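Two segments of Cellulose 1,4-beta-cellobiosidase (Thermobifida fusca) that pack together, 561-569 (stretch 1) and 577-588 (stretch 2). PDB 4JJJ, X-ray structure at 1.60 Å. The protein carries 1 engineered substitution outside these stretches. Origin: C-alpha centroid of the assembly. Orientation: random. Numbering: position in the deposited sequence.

Stretch 1 561-569: GLYVPPGWS
Stretch 2 577-588: RIEPGATFLSIR

How do the backbones lie? No direct hydrogen bond links the two stretches; they run antiparallel in an irregular register, with CA-CA separations of 5.5 Å for Leu562-Thr583, 5.0 Å for Val564-Pro580 and 5.1 Å for Ser569-Glu579. Stretch 1 is extended until a type II turn, Pro565 to Trp568, closed by Trp568 N to Pro565 O (3.0 Å). After strand 577-578, a matching turn, Glu579 to Ala582, closes through Ala582 N to Glu579 O (2.9 Å). At Gly567 (phi/psi 82/-10) and Gly581 (94/-6) a CB would jam against the preceding carbonyl O, which calls for glycine.

What is buried? In all 487 Å², with Leu562, Ile578, Pro580 and Val564 covered most. Leu562 (t, chi2 p) and Val564 (t), buried and pointing toward stretch 2, offer it apolar branches: Leu562 CD2 lies 3.9 Å from both Ala582 CB and Ile587 CD1, Val564 CG1 3.7 Å from Pro580 CD. Trp568 (chi1 -156°, chi2 95°) brings CZ3 within 3.5 Å of CG2 of Ile578 (m, t), obliquely.

Which polar links span the gap? One water donates to Leu562 O (2.6 Å) and Ala582 O (2.7 Å), and accepts weakly from Gly581 N (3.0 Å). Ser569 CA approaches Ile578 O at 3.4 Å, a CA-H...O contact.

What shapes stretch 2 for the contact? Thr583 N donates a hydrogen bond to Ser586 OG and Ser586 N to Thr583 OG1, both 2.9 Å. With helical phi/psi at 584-586 and a type I turn, Leu585 to Arg588, they shape the bend carrying Ile587 (p, t).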

# COMPACT_ATOMS: atom_id res chain seq x y z
N GLY A 561 15.45 10.42 -14.35
CA GLY A 561 16.04 11.38 -13.43
C GLY A 561 15.04 12.38 -12.98
O GLY A 561 13.89 12.39 -13.42
N LEU A 562 15.46 13.30 -12.11
CA LEU A 562 14.53 14.25 -11.50
C LEU A 562 14.17 15.37 -12.43
O LEU A 562 15.06 16.16 -12.84
CB LEU A 562 15.16 14.82 -10.23
CG LEU A 562 14.32 15.86 -9.52
CD1 LEU A 562 12.88 15.41 -9.26
CD2 LEU A 562 15.04 16.32 -8.32
N TYR A 563 12.92 15.37 -12.90
CA TYR A 563 12.42 16.47 -13.70
C TYR A 563 11.93 17.63 -12.87
O TYR A 563 11.18 17.46 -11.92
CB TYR A 563 11.26 15.96 -14.62
CG TYR A 563 10.68 17.02 -15.55
CD1 TYR A 563 11.44 17.40 -16.63
CD2 TYR A 563 9.50 17.66 -15.28
CE1 TYR A 563 10.96 18.37 -17.50
CE2 TYR A 563 8.98 18.64 -16.15
CZ TYR A 563 9.79 19.00 -17.22
OH TYR A 563 9.32 19.95 -18.08
N VAL A 564 12.26 18.90 -13.31
CA VAL A 564 11.70 20.10 -12.81
C VAL A 564 11.34 20.94 -14.11
O VAL A 564 12.19 20.95 -14.97
CB VAL A 564 12.73 20.84 -11.92
CG1 VAL A 564 12.17 22.11 -11.45
CG2 VAL A 564 13.15 19.97 -10.74
N PRO A 565 10.16 21.55 -14.14
CA PRO A 565 9.81 22.42 -15.32
C PRO A 565 10.81 23.54 -15.57
O PRO A 565 11.29 24.13 -14.66
CB PRO A 565 8.45 22.96 -15.00
CG PRO A 565 7.88 21.99 -13.97
CD PRO A 565 9.05 21.57 -13.19
N PRO A 566 11.09 23.76 -16.85
CA PRO A 566 11.99 24.90 -17.21
C PRO A 566 11.35 26.12 -16.62
O PRO A 566 10.11 26.28 -16.59
CB PRO A 566 11.86 24.97 -18.70
CG PRO A 566 11.51 23.61 -19.15
CD PRO A 566 10.65 23.00 -18.03
N GLY A 567 12.18 26.97 -16.07
CA GLY A 567 11.66 28.19 -15.47
C GLY A 567 11.12 28.10 -14.07
O GLY A 567 10.86 29.13 -13.41
N TRP A 568 10.98 26.86 -13.56
CA TRP A 568 10.44 26.69 -12.21
C TRP A 568 11.53 26.78 -11.21
O TRP A 568 12.58 26.21 -11.40
CB TRP A 568 9.76 25.31 -12.03
CG TRP A 568 8.75 25.26 -10.96
CD1 TRP A 568 7.42 25.42 -11.07
CD2 TRP A 568 8.99 24.94 -9.61
NE1 TRP A 568 6.79 25.30 -9.86
CE2 TRP A 568 7.76 25.04 -8.93
CE3 TRP A 568 10.17 24.70 -8.87
CZ2 TRP A 568 7.65 24.79 -7.58
CZ3 TRP A 568 10.03 24.52 -7.51
CH2 TRP A 568 8.79 24.55 -6.91
N SER A 569 11.25 27.47 -10.13
CA SER A 569 12.26 27.61 -9.10
C SER A 569 11.59 27.67 -7.73
O SER A 569 10.54 28.35 -7.51
CB SER A 569 13.08 28.88 -9.42
OG SER A 569 14.08 29.02 -8.47
N ARG A 577 17.67 23.85 -3.32
CA ARG A 577 17.12 24.40 -4.56
C ARG A 577 16.42 23.40 -5.44
O ARG A 577 17.00 22.43 -5.88
CB ARG A 577 18.26 25.09 -5.34
CG ARG A 577 18.81 26.28 -4.56
CD ARG A 577 20.17 26.82 -4.98
NE ARG A 577 20.26 27.31 -6.37
CZ ARG A 577 19.67 28.41 -6.85
NH1 ARG A 577 18.87 29.17 -6.09
NH2 ARG A 577 19.86 28.73 -8.13
N ILE A 578 15.12 23.63 -5.66
CA ILE A 578 14.34 22.86 -6.66
C ILE A 578 14.36 23.65 -7.97
O ILE A 578 13.68 24.64 -8.11
CB ILE A 578 12.92 22.71 -6.21
CG1 ILE A 578 12.81 22.23 -4.71
CG2 ILE A 578 12.16 21.74 -7.11
CD1 ILE A 578 11.51 22.51 -4.03
N GLU A 579 15.13 23.14 -8.90
CA GLU A 579 15.31 23.73 -10.20
C GLU A 579 15.78 22.67 -11.17
O GLU A 579 16.34 21.58 -10.83
CB GLU A 579 16.35 24.85 -10.18
CG GLU A 579 17.55 24.48 -9.44
CD GLU A 579 18.64 25.56 -9.36
OE1 GLU A 579 18.31 26.77 -9.54
OE2 GLU A 579 19.80 25.06 -9.20
N PRO A 580 15.63 22.94 -12.46
CA PRO A 580 16.24 22.05 -13.43
C PRO A 580 17.67 21.76 -13.21
O PRO A 580 18.40 22.68 -12.86
CB PRO A 580 15.98 22.77 -14.79
CG PRO A 580 14.81 23.56 -14.47
CD PRO A 580 14.90 24.06 -13.12
N GLY A 581 18.03 20.46 -13.28
CA GLY A 581 19.34 19.96 -12.96
C GLY A 581 19.54 19.45 -11.50
O GLY A 581 20.54 18.90 -11.18
N ALA A 582 18.51 19.66 -10.67
CA ALA A 582 18.48 19.01 -9.38
C ALA A 582 18.50 17.51 -9.48
O ALA A 582 18.25 16.91 -10.53
CB ALA A 582 17.32 19.51 -8.57
N THR A 583 18.81 16.87 -8.35
CA THR A 583 18.87 15.40 -8.27
C THR A 583 18.08 15.00 -7.03
O THR A 583 17.69 15.83 -6.18
CB THR A 583 20.26 14.85 -8.13
OG1 THR A 583 20.75 15.34 -6.86
CG2 THR A 583 21.20 15.22 -9.33
N PHE A 584 17.77 13.72 -6.94
CA PHE A 584 17.15 13.16 -5.70
C PHE A 584 17.88 13.64 -4.44
O PHE A 584 17.25 14.05 -3.45
CB PHE A 584 17.17 11.61 -5.81
CG PHE A 584 16.70 10.87 -4.55
CD1 PHE A 584 17.57 10.63 -3.50
CD2 PHE A 584 15.38 10.48 -4.44
CE1 PHE A 584 17.16 9.95 -2.38
CE2 PHE A 584 14.95 9.84 -3.30
CZ PHE A 584 15.84 9.58 -2.28
N LEU A 585 19.20 13.57 -4.49
CA LEU A 585 20.02 13.99 -3.38
C LEU A 585 20.03 15.48 -3.17
O LEU A 585 19.94 15.92 -2.01
CB LEU A 585 21.44 13.46 -3.52
CG LEU A 585 22.40 13.95 -2.45
CD1 LEU A 585 22.06 13.34 -1.12
CD2 LEU A 585 23.82 13.62 -2.86
N SER A 586 20.08 16.26 -4.24
CA SER A 586 20.17 17.69 -4.06
C SER A 586 18.93 18.34 -3.45
O SER A 586 19.03 19.43 -2.82
CB SER A 586 20.62 18.43 -5.35
OG SER A 586 19.53 18.65 -6.19
N ILE A 587 17.76 17.69 -3.52
CA ILE A 587 16.58 18.20 -2.84
C ILE A 587 16.28 17.42 -1.56
O ILE A 587 15.21 17.62 -0.93
CB ILE A 587 15.34 18.24 -3.73
CG1 ILE A 587 14.88 16.88 -4.31
CG2 ILE A 587 15.60 19.12 -4.88
CD1 ILE A 587 13.47 16.90 -4.82
N ARG A 588 17.25 16.60 -1.19
CA ARG A 588 17.24 15.85 0.10
C ARG A 588 18.66 15.86 0.74
O ARG A 588 19.23 14.84 1.10
CB ARG A 588 16.77 14.39 -0.12
CG ARG A 588 15.37 14.30 -0.70
CD ARG A 588 15.09 12.85 -1.04
NE ARG A 588 13.78 12.56 -1.63
CZ ARG A 588 13.50 12.78 -2.93
NH1 ARG A 588 14.32 13.36 -3.74
NH2 ARG A 588 12.32 12.40 -3.44
O HOH W 1 17.23 17.54 -12.96